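Local coordinates for transglutaminase elicitor (Phytophthora sojae, PDB 3TW5), which catalyses protein-glutamine gamma-glutamyl transfer as a transglutaminase and probably triggers innate immune defences in host plants, at residues Ala267-Tyr281 with Phe298-Asp312. The protein carries 1 engineered substitution. Residues are numbered along the deposited sequence; the frame is centred on the assembly and turned at random.
Sequences AKSLVYVKSRLSWIY and FTTGQYYYYLLELDD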
ATOM      1  N   ALA A 267       4.309  33.450  -4.594  1.00 39.82           N
ATOM      2  CA  ALA A 267       3.839  33.175  -3.235  1.00 39.59           C
ATOM      3  C   ALA A 267       3.669  34.462  -2.430  1.00 39.51           C
ATOM      4  O   ALA A 267       4.588  35.283  -2.361  1.00 39.63           O
ATOM      5  CB  ALA A 267       4.788  32.222  -2.527  1.00 39.54           C
ATOM      6  N   LYS A 268       2.491  34.632  -1.830  1.00 39.24           N
ATOM      7  CA  LYS A 268       2.164  35.847  -1.078  1.00 39.05           C
ATOM      8  C   LYS A 268       2.347  35.694   0.432  1.00 38.79           C
ATOM      9  O   LYS A 268       2.768  36.635   1.106  1.00 39.03           O
ATOM     10  CB  LYS A 268       0.743  36.329  -1.395  1.00 39.15           C
ATOM     11  CG  LYS A 268       0.522  36.785  -2.838  1.00 39.47           C
ATOM     12  CD  LYS A 268       1.415  37.958  -3.222  1.00 39.76           C
ATOM     13  CE  LYS A 268       1.312  38.253  -4.710  1.00 40.27           C
ATOM     14  NZ  LYS A 268       2.436  39.109  -5.194  1.00 40.78           N
ATOM     15  N   SER A 269       2.019  34.516   0.957  1.00 38.26           N
ATOM     16  CA  SER A 269       2.250  34.198   2.366  1.00 37.77           C
ATOM     17  C   SER A 269       2.504  32.703   2.545  1.00 37.46           C
ATOM     18  O   SER A 269       2.324  31.916   1.610  1.00 37.50           O
ATOM     19  CB  SER A 269       1.074  34.656   3.237  1.00 37.80           C
ATOM     20  OG  SER A 269      -0.120  33.985   2.884  1.00 38.05           O
ATOM     21  N   LEU A 270       2.921  32.314   3.747  1.00 36.88           N
ATOM     22  CA  LEU A 270       3.266  30.924   4.022  1.00 36.36           C
ATOM     23  C   LEU A 270       2.474  30.367   5.201  1.00 36.15           C
ATOM     24  O   LEU A 270       2.023  31.118   6.068  1.00 36.09           O
ATOM     25  CB  LEU A 270       4.770  30.791   4.289  1.00 36.29           C
ATOM     26  CG  LEU A 270       5.762  31.353   3.266  1.00 36.08           C
ATOM     27  CD1 LEU A 270       7.142  31.420   3.876  1.00 35.98           C
ATOM     28  CD2 LEU A 270       5.782  30.532   1.980  1.00 36.03           C
ATOM     29  N   VAL A 271       2.291  29.048   5.214  1.00 35.75           N
ATOM     30  CA  VAL A 271       1.695  28.361   6.355  1.00 35.46           C
ATOM     31  C   VAL A 271       2.528  27.128   6.674  1.00 35.33           C
ATOM     32  O   VAL A 271       2.679  26.244   5.833  1.00 35.53           O
ATOM     33  CB  VAL A 271       0.216  27.950   6.103  1.00 35.43           C
ATOM     34  CG1 VAL A 271      -0.320  27.121   7.263  1.00 35.31           C
ATOM     35  CG2 VAL A 271      -0.666  29.169   5.897  1.00 35.33           C
ATOM     36  N   TYR A 272       3.078  27.084   7.883  1.00 35.16           N
ATOM     37  CA  TYR A 272       3.788  25.905   8.358  1.00 34.87           C
ATOM     38  C   TYR A 272       2.769  24.863   8.770  1.00 34.87           C
ATOM     39  O   TYR A 272       1.898  25.129   9.598  1.00 34.85           O
ATOM     40  CB  TYR A 272       4.702  26.247   9.538  1.00 34.79           C
ATOM     41  CG  TYR A 272       5.269  25.033  10.253  1.00 34.67           C
ATOM     42  CD1 TYR A 272       6.411  24.390   9.781  1.00 34.56           C
ATOM     43  CD2 TYR A 272       4.660  24.528  11.401  1.00 34.50           C
ATOM     44  CE1 TYR A 272       6.932  23.282  10.429  1.00 34.46           C
ATOM     45  CE2 TYR A 272       5.172  23.419  12.055  1.00 34.53           C
ATOM     46  CZ  TYR A 272       6.308  22.801  11.564  1.00 34.61           C
ATOM     47  OH  TYR A 272       6.821  21.700  12.211  1.00 35.02           O
ATOM     48  N   VAL A 273       2.875  23.677   8.183  1.00 34.90           N
ATOM     49  CA  VAL A 273       1.946  22.598   8.483  1.00 34.89           C
ATOM     50  C   VAL A 273       2.692  21.384   9.011  1.00 35.04           C
ATOM     51  O   VAL A 273       3.723  20.986   8.469  1.00 34.97           O
ATOM     52  CB  VAL A 273       1.084  22.207   7.250  1.00 34.85           C
ATOM     53  CG1 VAL A 273       0.104  21.084   7.596  1.00 34.60           C
ATOM     54  CG2 VAL A 273       0.327  23.415   6.715  1.00 34.67           C
ATOM     55  N   LYS A 274       2.171  20.829  10.099  1.00 35.27           N
ATOM     56  CA  LYS A 274       2.591  19.533  10.594  1.00 35.56           C
ATOM     57  C   LYS A 274       1.372  18.626  10.553  1.00 35.81           C
ATOM     58  O   LYS A 274       0.345  18.920  11.175  1.00 35.81           O
ATOM     59  CB  LYS A 274       3.130  19.649  12.019  1.00 35.65           C
ATOM     60  CG  LYS A 274       3.353  18.314  12.727  1.00 35.78           C
ATOM     61  CD  LYS A 274       3.826  18.537  14.156  1.00 36.05           C
ATOM     62  CE  LYS A 274       3.755  17.263  14.969  1.00 36.03           C
ATOM     63  NZ  LYS A 274       4.324  17.449  16.323  1.00 36.35           N
ATOM     64  N   SER A 275       1.485  17.536   9.797  1.00 36.05           N
ATOM     65  CA  SER A 275       0.381  16.596   9.609  1.00 36.21           C
ATOM     66  C   SER A 275       0.872  15.162   9.691  1.00 36.36           C
ATOM     67  O   SER A 275       2.061  14.896   9.510  1.00 36.47           O
ATOM     68  CB  SER A 275      -0.317  16.840   8.269  1.00 36.11           C
ATOM     69  OG  SER A 275       0.592  16.720   7.191  1.00 36.16           O
ATOM     70  N   ARG A 276      -0.047  14.242   9.969  1.00 36.60           N
ATOM     71  CA  ARG A 276       0.292  12.831  10.089  1.00 36.83           C
ATOM     72  C   ARG A 276      -0.533  11.971   9.140  1.00 36.92           C
ATOM     73  O   ARG A 276      -1.762  12.080   9.085  1.00 37.01           O
ATOM     74  CB  ARG A 276       0.142  12.358  11.539  1.00 36.88           C
ATOM     75  CG  ARG A 276      -0.084  10.860  11.712  1.00 37.41           C
ATOM     76  CD  ARG A 276      -0.039  10.459  13.168  1.00 37.76           C
ATOM     77  NE  ARG A 276       1.311  10.068  13.558  1.00 38.46           N
ATOM     78  CZ  ARG A 276       1.676   8.823  13.849  1.00 38.88           C
ATOM     79  NH1 ARG A 276       0.786   7.834  13.814  1.00 38.99           N
ATOM     80  NH2 ARG A 276       2.934   8.567  14.187  1.00 38.98           N
ATOM     81  N   LEU A 277       0.166  11.126   8.388  1.00 37.01           N
ATOM     82  CA  LEU A 277      -0.462  10.124   7.545  1.00 37.11           C
ATOM     83  C   LEU A 277      -0.496   8.806   8.307  1.00 37.26           C
ATOM     84  O   LEU A 277       0.472   8.447   8.976  1.00 37.21           O
ATOM     85  CB  LEU A 277       0.316   9.972   6.236  1.00 37.01           C
ATOM     86  CG  LEU A 277      -0.347   9.231   5.071  1.00 36.92           C
ATOM     87  CD1 LEU A 277      -1.578   9.974   4.575  1.00 36.65           C
ATOM     88  CD2 LEU A 277       0.650   9.035   3.940  1.00 36.71           C
ATOM     89  N   SER A 278      -1.614   8.094   8.215  1.00 37.54           N
ATOM     90  CA  SER A 278      -1.778   6.831   8.932  1.00 37.90           C
ATOM     91  C   SER A 278      -2.087   5.689   7.972  1.00 37.98           C
ATOM     92  O   SER A 278      -3.038   5.764   7.195  1.00 38.14           O
ATOM     93  CB  SER A 278      -2.879   6.950   9.987  1.00 37.88           C
ATOM     94  OG  SER A 278      -2.673   8.087  10.806  1.00 38.45           O
ATOM     95  N   TRP A 279      -1.280   4.635   8.033  1.00 38.16           N
ATOM     96  CA  TRP A 279      -1.450   3.492   7.146  1.00 38.30           C
ATOM     97  C   TRP A 279      -1.403   2.162   7.882  1.00 38.65           C
ATOM     98  O   TRP A 279      -0.962   2.087   9.032  1.00 38.73           O
ATOM     99  CB  TRP A 279      -0.400   3.515   6.037  1.00 38.09           C
ATOM    100  CG  TRP A 279       1.006   3.412   6.525  1.00 37.78           C
ATOM    101  CD1 TRP A 279       1.696   2.269   6.797  1.00 37.78           C
ATOM    102  CD2 TRP A 279       1.904   4.496   6.786  1.00 37.78           C
ATOM    103  NE1 TRP A 279       2.970   2.570   7.211  1.00 37.72           N
ATOM    104  CE2 TRP A 279       3.125   3.931   7.215  1.00 37.64           C
ATOM    105  CE3 TRP A 279       1.797   5.892   6.699  1.00 37.80           C
ATOM    106  CZ2 TRP A 279       4.233   4.709   7.559  1.00 37.63           C
ATOM    107  CZ3 TRP A 279       2.899   6.667   7.041  1.00 37.79           C
ATOM    108  CH2 TRP A 279       4.102   6.070   7.467  1.00 37.79           C
ATOM    109  N   ILE A 280      -1.853   1.116   7.195  1.00 39.03           N
ATOM    110  CA  ILE A 280      -1.901  -0.233   7.739  1.00 39.37           C
ATOM    111  C   ILE A 280      -0.618  -0.972   7.374  1.00 39.78           C
ATOM    112  O   ILE A 280      -0.130  -0.844   6.253  1.00 39.83           O
ATOM    113  CB  ILE A 280      -3.117  -1.006   7.179  1.00 39.20           C
ATOM    114  CG1 ILE A 280      -4.385  -0.139   7.197  1.00 39.17           C
ATOM    115  CG2 ILE A 280      -3.321  -2.314   7.925  1.00 39.28           C
ATOM    116  CD1 ILE A 280      -4.815   0.380   8.570  1.00 39.30           C
ATOM    117  N   TYR A 281      -0.067  -1.732   8.319  1.00 40.42           N
ATOM    118  CA  TYR A 281       1.127  -2.533   8.036  1.00 41.17           C
ATOM    119  C   TYR A 281       0.894  -4.051   8.102  1.00 41.43           C
ATOM    120  O   TYR A 281      -0.152  -4.508   8.564  1.00 41.43           O
ATOM    121  CB  TYR A 281       2.345  -2.072   8.858  1.00 41.35           C
ATOM    122  CG  TYR A 281       2.295  -2.339  10.348  1.00 42.03           C
ATOM    123  CD1 TYR A 281       2.925  -3.458  10.895  1.00 42.43           C
ATOM    124  CD2 TYR A 281       1.650  -1.457  11.216  1.00 42.27           C
ATOM    125  CE1 TYR A 281       2.901  -3.705  12.267  1.00 42.82           C
ATOM    126  CE2 TYR A 281       1.620  -1.691  12.591  1.00 42.74           C
ATOM    127  CZ  TYR A 281       2.245  -2.819  13.110  1.00 42.93           C
ATOM    128  OH  TYR A 281       2.217  -3.060  14.467  1.00 43.25           O
ATOM    129  N   PHE A 298      -2.393  -2.665  14.115  1.00 44.19           N
ATOM    130  CA  PHE A 298      -1.658  -2.713  12.857  1.00 43.53           C
ATOM    131  C   PHE A 298      -1.793  -1.419  12.058  1.00 43.29           C
ATOM    132  O   PHE A 298      -1.585  -1.397  10.843  1.00 43.26           O
ATOM    133  CB  PHE A 298      -2.088  -3.938  12.046  1.00 43.39           C
ATOM    134  CG  PHE A 298      -2.109  -5.206  12.850  1.00 43.07           C
ATOM    135  CD1 PHE A 298      -0.921  -5.793  13.282  1.00 42.91           C
ATOM    136  CD2 PHE A 298      -3.317  -5.801  13.197  1.00 42.86           C
ATOM    137  CE1 PHE A 298      -0.935  -6.962  14.040  1.00 42.79           C
ATOM    138  CE2 PHE A 298      -3.342  -6.972  13.949  1.00 42.78           C
ATOM    139  CZ  PHE A 298      -2.147  -7.555  14.370  1.00 42.77           C
ATOM    140  N   THR A 299      -2.129  -0.341  12.762  1.00 42.88           N
ATOM    141  CA  THR A 299      -2.129   0.998  12.191  1.00 42.51           C
ATOM    142  C   THR A 299      -0.911   1.769  12.706  1.00 42.37           C
ATOM    143  O   THR A 299      -0.703   1.893  13.916  1.00 42.47           O
ATOM    144  CB  THR A 299      -3.423   1.758  12.535  1.00 42.48           C
ATOM    145  OG1 THR A 299      -4.557   0.937  12.233  1.00 42.33           O
ATOM    146  CG2 THR A 299      -3.514   3.055  11.744  1.00 42.44           C
ATOM    147  N   THR A 300      -0.102   2.266  11.777  1.00 42.07           N
ATOM    148  CA  THR A 300       1.067   3.078  12.109  1.00 41.79           C
ATOM    149  C   THR A 300       0.998   4.408  11.350  1.00 41.68           C
ATOM    150  O   THR A 300       0.021   4.669  10.648  1.00 41.80           O
ATOM    151  CB  THR A 300       2.392   2.318  11.832  1.00 41.79           C
ATOM    152  OG1 THR A 300       3.511   3.137  12.190  1.00 41.75           O
ATOM    153  CG2 THR A 300       2.506   1.917  10.368  1.00 41.70           C
ATOM    154  N   GLY A 301       2.016   5.249  11.493  1.00 41.44           N
ATOM    155  CA  GLY A 301       2.017   6.537  10.816  1.00 41.27           C
ATOM    156  C   GLY A 301       3.326   7.296  10.880  1.00 41.23           C
ATOM    157  O   GLY A 301       4.316   6.812  11.430  1.00 41.43           O
ATOM    158  N   GLN A 302       3.321   8.494  10.306  1.00 41.11           N
ATOM    159  CA  GLN A 302       4.496   9.354  10.281  1.00 41.03           C
ATOM    160  C   GLN A 302       4.088  10.818  10.198  1.00 40.75           C
ATOM    161  O   GLN A 302       3.109  11.163   9.528  1.00 40.72           O
ATOM    162  CB  GLN A 302       5.393   8.996   9.096  1.00 41.19           C
ATOM    163  CG  GLN A 302       6.769   9.627   9.145  1.00 42.00           C
ATOM    164  CD  GLN A 302       7.759   8.920   8.246  1.00 42.79           C
ATOM    165  OE1 GLN A 302       7.622   8.923   7.020  1.00 43.46           O
ATOM    166  NE2 GLN A 302       8.772   8.310   8.852  1.00 43.18           N
ATOM    167  N   TYR A 303       4.837  11.674  10.884  1.00 40.30           N
ATOM    168  CA  TYR A 303       4.623  13.108  10.785  1.00 39.82           C
ATOM    169  C   TYR A 303       5.350  13.669   9.573  1.00 39.35           C
ATOM    170  O   TYR A 303       6.402  13.160   9.172  1.00 39.25           O
ATOM    171  CB  TYR A 303       5.078  13.826  12.059  1.00 40.09           C
ATOM    172  CG  TYR A 303       4.192  13.576  13.256  1.00 40.46           C
ATOM    173  CD1 TYR A 303       2.956  14.209  13.380  1.00 40.56           C
ATOM    174  CD2 TYR A 303       4.593  12.707  14.269  1.00 41.04           C
ATOM    175  CE1 TYR A 303       2.140  13.981  14.485  1.00 41.14           C
ATOM    176  CE2 TYR A 303       3.786  12.469  15.378  1.00 41.30           C
ATOM    177  CZ  TYR A 303       2.563  13.108  15.482  1.00 41.41           C
ATOM    178  OH  TYR A 303       1.767  12.870  16.581  1.00 41.70           O
ATOM    179  N   TYR A 304       4.766  14.707   8.987  1.00 38.72           N
ATOM    180  CA  TYR A 304       5.373  15.418   7.874  1.00 38.10           C
ATOM    181  C   TYR A 304       5.289  16.912   8.119  1.00 37.77           C
ATOM    182  O   TYR A 304       4.264  17.423   8.576  1.00 37.64           O
ATOM    183  CB  TYR A 304       4.702  15.043   6.549  1.00 38.08           C
ATOM    184  CG  TYR A 304       4.806  13.573   6.222  1.00 37.98           C
ATOM    185  CD1 TYR A 304       6.023  13.011   5.830  1.00 37.93           C
ATOM    186  CD2 TYR A 304       3.693  12.740   6.316  1.00 37.88           C
ATOM    187  CE1 TYR A 304       6.126  11.658   5.535  1.00 38.04           C
ATOM    188  CE2 TYR A 304       3.785  11.382   6.020  1.00 37.96           C
ATOM    189  CZ  TYR A 304       5.005  10.850   5.631  1.00 37.98           C
ATOM    190  OH  TYR A 304       5.106   9.510   5.338  1.00 38.24           O
ATOM    191  N   TYR A 305       6.381  17.599   7.814  1.00 37.36           N
ATOM    192  CA  TYR A 305       6.514  19.020   8.086  1.00 36.90           C
ATOM    193  C   TYR A 305       6.799  19.734   6.776  1.00 36.62           C
ATOM    194  O   TYR A 305       7.727  19.371   6.050  1.00 36.61           O
ATOM    195  CB  TYR A 305       7.642  19.267   9.098  1.00 36.93           C
ATOM    196  CG  TYR A 305       7.657  18.278  10.245  1.00 37.10           C
ATOM    197  CD1 TYR A 305       6.947  18.531  11.421  1.00 37.09           C
ATOM    198  CD2 TYR A 305       8.368  17.081  10.148  1.00 37.21           C
ATOM    199  CE1 TYR A 305       6.953  17.619  12.472  1.00 37.29           C
ATOM    200  CE2 TYR A 305       8.379  16.162  11.189  1.00 37.41           C
ATOM    201  CZ  TYR A 305       7.670  16.436  12.349  1.00 37.54           C
ATOM    202  OH  TYR A 305       7.684  15.523  13.381  1.00 37.80           O
ATOM    203  N   TYR A 306       5.991  20.744   6.476  1.00 36.18           N
ATOM    204  CA  TYR A 306       6.127  21.476   5.229  1.00 35.78           C
ATOM    205  C   TYR A 306       5.566  22.889   5.298  1.00 36.00           C
ATOM    206  O   TYR A 306       4.662  23.179   6.085  1.00 35.92           O
ATOM    207  CB  TYR A 306       5.487  20.698   4.067  1.00 35.46           C
ATOM    208  CG  TYR A 306       4.112  20.121   4.344  1.00 34.63           C
ATOM    209  CD1 TYR A 306       3.965  18.844   4.888  1.00 34.12           C
ATOM    210  CD2 TYR A 306       2.958  20.843   4.040  1.00 34.25           C
ATOM    211  CE1 TYR A 306       2.704  18.307   5.138  1.00 33.66           C
ATOM    212  CE2 TYR A 306       1.691  20.314   4.283  1.00 33.81           C
ATOM    213  CZ  TYR A 306       1.573  19.047   4.831  1.00 33.72           C
ATOM    214  OH  TYR A 306       0.325  18.525   5.070  1.00 33.28           O
ATOM    215  N   LEU A 307       6.134  23.766   4.477  1.00 36.27           N
ATOM    216  CA  LEU A 307       5.594  25.100   4.265  1.00 36.67           C
ATOM    217  C   LEU A 307       4.681  25.053   3.055  1.00 36.89           C
ATOM    218  O   LEU A 307       5.089  24.595   1.991  1.00 37.11           O
ATOM    219  CB  LEU A 307       6.719  26.110   4.003  1.00 36.61           C
ATOM    220  CG  LEU A 307       7.713  26.497   5.102  1.00 36.60           C
ATOM    221  CD1 LEU A 307       8.860  27.296   4.498  1.00 36.38           C
ATOM    222  CD2 LEU A 307       7.032  27.285   6.218  1.00 36.53           C
ATOM    223  N   LEU A 308       3.448  25.512   3.217  1.00 37.32           N
ATOM    224  CA  LEU A 308       2.544  25.667   2.083  1.00 37.80           C
ATOM    225  C   LEU A 308       2.576  27.107   1.586  1.00 38.22           C
ATOM    226  O   LEU A 308       2.581  28.048   2.386  1.00 38.48           O
ATOM    227  CB  LEU A 308       1.116  25.260   2.454  1.00 37.64           C
ATOM    228  CG  LEU A 308       0.814  23.774   2.671  1.00 37.60           C
ATOM    229  CD1 LEU A 308      -0.653  23.585   3.021  1.00 37.49           C
ATOM    230  CD2 LEU A 308       1.180  22.944   1.449  1.00 37.48           C
ATOM    231  N   GLU A 309       2.612  27.273   0.267  1.00 38.66           N
ATOM    232  CA  GLU A 309       2.605  28.600  -0.340  1.00 39.23           C
ATOM    233  C   GLU A 309       1.187  29.016  -0.705  1.00 39.65           C
ATOM    234  O   GLU A 309       0.470  28.284  -1.393  1.00 39.74           O
ATOM    235  CB  GLU A 309       3.501  28.638  -1.573  1.00 39.08           C
ATOM    236  CG  GLU A 309       4.970  28.425  -1.273  1.00 39.34           C
ATOM    237  CD  GLU A 309       5.744  27.922  -2.474  1.00 39.41           C
ATOM    238  OE1 GLU A 309       5.188  27.926  -3.589  1.00 39.45           O
ATOM    239  OE2 GLU A 309       6.912  27.520  -2.304  1.00 39.59           O
ATOM    240  N   LEU A 310       0.793  30.196  -0.231  1.00 40.27           N
ATOM    241  CA  LEU A 310      -0.543  30.738  -0.461  1.00 40.74           C
ATOM    242  C   LEU A 310      -0.487  32.009  -1.297  1.00 41.14           C
ATOM    243  O   LEU A 310       0.452  32.796  -1.178  1.00 41.31           O
ATOM    244  CB  LEU A 310      -1.224  31.032   0.877  1.00 40.58           C
ATOM    245  CG  LEU A 310      -2.084  29.967   1.568  1.00 40.64           C
ATOM    246  CD1 LEU A 310      -1.399  28.608   1.688  1.00 40.61           C
ATOM    247  CD2 LEU A 310      -2.507  30.466   2.943  1.00 40.58           C
ATOM    248  N   ASP A 311      -1.487  32.203  -2.151  1.00 41.77           N
ATOM    249  CA  ASP A 311      -1.652  33.473  -2.856  1.00 42.44           C
ATOM    250  C   ASP A 311      -2.564  34.397  -2.038  1.00 42.75           C
ATOM    251  O   ASP A 311      -2.900  34.079  -0.894  1.00 42.77           O
ATOM    252  CB  ASP A 311      -2.185  33.255  -4.283  1.00 42.42           C
ATOM    253  CG  ASP A 311      -3.614  32.719  -4.315  1.00 42.62           C
ATOM    254  OD1 ASP A 311      -4.193  32.428  -3.244  1.00 42.68           O
ATOM    255  OD2 ASP A 311      -4.163  32.588  -5.430  1.00 42.84           O
ATOM    256  N   ASP A 312      -2.960  35.526  -2.622  1.00 43.25           N
ATOM    257  CA  ASP A 312      -3.847  36.480  -1.947  1.00 43.67           C
ATOM    258  C   ASP A 312      -5.185  35.877  -1.522  1.00 43.63           C
ATOM    259  O   ASP A 312      -5.668  36.150  -0.423  1.00 43.68           O
ATOM    260  CB  ASP A 312      -4.083  37.707  -2.826  1.00 44.05           C
ATOM    261  CG  ASP A 312      -2.880  38.620  -2.880  1.00 44.69           C
ATOM    262  OD1 ASP A 312      -2.629  39.204  -3.958  1.00 45.42           O
ATOM    263  OD2 ASP A 312      -2.182  38.752  -1.848  1.00 45.30           O
TER
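The Tyr303 ring is sandwiched between two cations. Arg276 covers one face, its CZ 4.9 Å from the ring centroid. With CG anti to the backbone N (chi1 169°) and the chain extended beyond it, Lys274 brings NZ over the opposite face, 4.6 Å from the centroid of the Tyr303 ring. The Arg276 guanidinium also lies flat over the backbone of Gly301 and Gln302. On the other side of the sheet, Gly301 CA lies 4.0 Å from the centroid of the Trp279 six-membered ring, a CH-pi contact, while Gln302 CB meets that ring at its edge. The Tyr306 ring has Val273 O over one face and Ser275 OG at its edge. Tyr306 OH is hydrogen-bonded to Ser275 OG at 2.8 Å and to His206 of helix 202-215.

Strands 269-280 and 299-310 are antiparallel neighbours in the large sheet. Hydrogen-bonded pairs alternate with non-hydrogen-bonded ones from Ser269-Leu310 to Ile280-Thr299. A classic beta bulge lies at one end, where Leu310 O accepts from both Lys268 N and Ser269 N. Strand 232-246 bonds the other edge of 269-280.

Thus Lys274 and Arg276 bracket Tyr303 on one face; on the other the Ser275-Tyr306 hydroxyl pair is buried beside helix 202-215.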